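Local coordinates for protein SPCU (Pseudomonas aeruginosa, PDB 4AKX) that binds the phospholipase toxin ExoU as a dimeric type III secretion chaperone, probably keeping it ready for export, at residues Ser69-Ala77 and Leu103-Leu114. Residues are numbered along the deposited sequence; the frame is centred on the assembly and turned at random.
Sequences SSLAPVKLA and LHDRLREGHSRL
In this alpha/beta fold of a type III secretion chaperone, the turn leading into edge strand 75-78 rests on the long helix 97-118. Leu71, third residue of the type I beta turn 69-72, turns its two methyls to the helix: CD1 lies 3.6 Å from Gly110 CA, at a position of the helix that has no side chain, while CD2 lies against the carboxylate end of Glu109. The extended Glu109 chain brings OE2 into a salt bridge with Arg113 NH2 one helical turn on. That same NH2 donates a nearly straight hydrogen bond (167°, 3.0 Å) to Ser70 OG, which sits at the guanidinium edge in its plane, and Leu71 CD2 lies over one face of the group. Arg106 passes the Ala72-Pro73 end of the loop, with Ala72 O over one face of its guanidinium; the Pro73 ring, after a cis peptide bond, crosses the Arg106 side chain at about a right angle. Nearer the strand, Val74 CG2 meets Leu107 CD2, and Leu76 CD1 meets Leu114 CD1 tip to tip at 4.0 Å. Val74 and Leu103 also pack on strand 83-91, Leu107 on strand 39-48, and Leu76 and Leu114 on Leu61 of helix 55-63; Leu76 touches Leu62 of the second subunit.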
# COMPACT_ATOMS: atom_id res chain seq x y z
N SER A 69 -5.61 12.87 -1.92
CA SER A 69 -5.56 12.74 -0.48
C SER A 69 -5.33 14.08 0.20
O SER A 69 -4.72 14.99 -0.37
CB SER A 69 -4.47 11.77 -0.09
OG SER A 69 -3.75 12.29 1.02
N SER A 70 -5.77 14.19 1.44
CA SER A 70 -5.50 15.37 2.24
C SER A 70 -4.01 15.52 2.62
O SER A 70 -3.60 16.58 3.13
CB SER A 70 -6.34 15.34 3.50
OG SER A 70 -5.69 14.56 4.49
N LEU A 71 -3.20 14.47 2.39
CA LEU A 71 -1.77 14.51 2.75
C LEU A 71 -0.84 14.81 1.60
O LEU A 71 0.38 14.78 1.77
CB LEU A 71 -1.31 13.22 3.41
CG LEU A 71 -1.97 12.89 4.75
CD1 LEU A 71 -1.49 11.56 5.28
CD2 LEU A 71 -1.76 13.98 5.78
N ALA A 72 -1.40 15.08 0.42
CA ALA A 72 -0.55 15.25 -0.74
C ALA A 72 0.45 16.41 -0.53
O ALA A 72 0.11 17.40 0.12
CB ALA A 72 -1.38 15.45 -1.99
N PRO A 73 1.68 16.28 -1.05
CA PRO A 73 2.19 15.18 -1.86
C PRO A 73 2.88 14.04 -1.11
O PRO A 73 3.52 13.21 -1.76
CB PRO A 73 3.20 15.85 -2.76
CG PRO A 73 3.71 16.98 -1.94
CD PRO A 73 2.52 17.49 -1.19
N VAL A 74 2.75 13.97 0.21
CA VAL A 74 3.40 12.90 0.99
C VAL A 74 2.96 11.53 0.50
O VAL A 74 1.76 11.31 0.28
CB VAL A 74 2.99 12.95 2.46
CG1 VAL A 74 3.14 11.58 3.10
CG2 VAL A 74 3.75 14.04 3.22
N LYS A 75 3.90 10.60 0.37
CA LYS A 75 3.58 9.23 -0.05
C LYS A 75 3.86 8.18 0.99
O LYS A 75 4.71 8.37 1.86
CB LYS A 75 4.28 8.89 -1.33
CG LYS A 75 3.69 9.68 -2.49
CD LYS A 75 4.71 9.81 -3.61
CE LYS A 75 4.92 11.27 -4.03
NZ LYS A 75 5.96 11.92 -3.18
N LEU A 76 3.12 7.08 0.91
CA LEU A 76 3.31 5.98 1.80
C LEU A 76 3.93 4.84 1.02
O LEU A 76 3.47 4.55 -0.10
CB LEU A 76 1.97 5.56 2.35
CG LEU A 76 2.04 4.70 3.59
CD1 LEU A 76 0.73 4.79 4.35
CD2 LEU A 76 2.26 3.29 3.12
N ALA A 77 4.99 4.22 1.57
CA ALA A 77 5.68 3.12 0.90
C ALA A 77 6.33 2.27 1.92
O ALA A 77 6.25 2.56 3.12
CB ALA A 77 6.74 3.64 -0.06
N LEU A 103 5.23 20.24 4.11
CA LEU A 103 5.66 18.85 4.04
C LEU A 103 5.77 18.29 5.45
O LEU A 103 5.11 17.32 5.79
CB LEU A 103 7.01 18.71 3.33
CG LEU A 103 7.06 19.00 1.82
CD1 LEU A 103 8.48 18.95 1.29
CD2 LEU A 103 6.15 18.05 1.04
N HIS A 104 6.54 18.95 6.29
CA HIS A 104 6.79 18.42 7.61
C HIS A 104 5.49 18.11 8.31
O HIS A 104 5.31 16.99 8.82
CB HIS A 104 7.63 19.38 8.41
CG HIS A 104 8.25 18.77 9.62
ND1 HIS A 104 9.16 19.41 10.37
CD2 HIS A 104 8.05 17.53 10.23
CE1 HIS A 104 9.54 18.62 11.39
NE2 HIS A 104 8.86 17.47 11.31
N ASP A 105 4.56 19.08 8.32
CA ASP A 105 3.28 18.90 9.04
C ASP A 105 2.42 17.77 8.50
O ASP A 105 1.67 17.13 9.26
CB ASP A 105 2.47 20.18 9.05
CG ASP A 105 2.69 20.99 10.31
OD1 ASP A 105 3.57 20.61 11.12
OD2 ASP A 105 1.99 22.02 10.47
N ARG A 106 2.50 17.56 7.20
CA ARG A 106 1.69 16.55 6.56
C ARG A 106 2.26 15.20 6.92
O ARG A 106 1.50 14.27 7.20
CB ARG A 106 1.66 16.76 5.06
CG ARG A 106 0.63 17.79 4.64
CD ARG A 106 1.11 18.60 3.46
NE ARG A 106 0.08 19.51 2.97
CZ ARG A 106 0.17 20.20 1.83
NH1 ARG A 106 1.25 20.07 1.06
NH2 ARG A 106 -0.81 21.00 1.46
N LEU A 107 3.59 15.13 7.01
CA LEU A 107 4.23 13.93 7.51
C LEU A 107 3.80 13.62 8.96
O LEU A 107 3.42 12.50 9.26
CB LEU A 107 5.76 14.00 7.38
CG LEU A 107 6.40 14.17 5.99
CD1 LEU A 107 7.88 14.45 6.10
CD2 LEU A 107 6.19 12.95 5.11
N ARG A 108 3.81 14.61 9.85
CA ARG A 108 3.41 14.36 11.25
C ARG A 108 1.92 13.97 11.35
O ARG A 108 1.54 13.09 12.13
CB ARG A 108 3.77 15.54 12.16
CG ARG A 108 5.20 16.07 11.97
CD ARG A 108 5.45 17.48 12.52
NE ARG A 108 4.97 17.69 13.90
CZ ARG A 108 5.70 17.43 14.99
NH1 ARG A 108 6.94 16.95 14.88
NH2 ARG A 108 5.17 17.62 16.20
N GLU A 109 1.10 14.58 10.50
CA GLU A 109 -0.33 14.28 10.48
C GLU A 109 -0.55 12.85 10.02
O GLU A 109 -1.38 12.12 10.58
CB GLU A 109 -1.04 15.26 9.54
CG GLU A 109 -2.55 15.12 9.51
CD GLU A 109 -3.19 15.88 8.36
OE1 GLU A 109 -2.64 16.94 7.95
OE2 GLU A 109 -4.25 15.43 7.86
N GLY A 110 0.23 12.44 9.02
CA GLY A 110 0.13 11.11 8.47
C GLY A 110 0.56 10.09 9.50
O GLY A 110 -0.09 9.05 9.66
N HIS A 111 1.65 10.41 10.22
CA HIS A 111 2.22 9.55 11.25
C HIS A 111 1.31 9.38 12.43
O HIS A 111 1.18 8.29 12.96
CB HIS A 111 3.57 10.11 11.69
CG HIS A 111 4.31 9.26 12.68
ND1 HIS A 111 3.97 9.19 14.00
CD2 HIS A 111 5.45 8.47 12.53
CE1 HIS A 111 4.81 8.36 14.65
NE2 HIS A 111 5.73 7.92 13.75
N SER A 112 0.66 10.43 12.88
CA SER A 112 -0.23 10.25 14.02
C SER A 112 -1.49 9.46 13.64
O SER A 112 -1.97 8.66 14.44
CB SER A 112 -0.56 11.57 14.71
OG SER A 112 -0.44 12.65 13.79
N ARG A 113 -2.01 9.68 12.43
CA ARG A 113 -3.23 9.02 11.98
C ARG A 113 -3.04 7.52 11.91
O ARG A 113 -3.91 6.74 12.32
CB ARG A 113 -3.58 9.47 10.59
CG ARG A 113 -4.73 10.42 10.47
CD ARG A 113 -5.05 10.57 9.00
NE ARG A 113 -5.52 11.92 8.70
CZ ARG A 113 -5.52 12.46 7.48
NH1 ARG A 113 -5.08 11.74 6.44
NH2 ARG A 113 -5.96 13.70 7.30
N LEU A 114 -1.91 7.12 11.34
CA LEU A 114 -1.69 5.73 10.97
C LEU A 114 -1.08 4.94 12.12
O LEU A 114 -1.43 3.79 12.38
CB LEU A 114 -0.82 5.67 9.73
CG LEU A 114 -1.42 6.39 8.53
CD1 LEU A 114 -0.36 6.85 7.55
CD2 LEU A 114 -2.38 5.48 7.81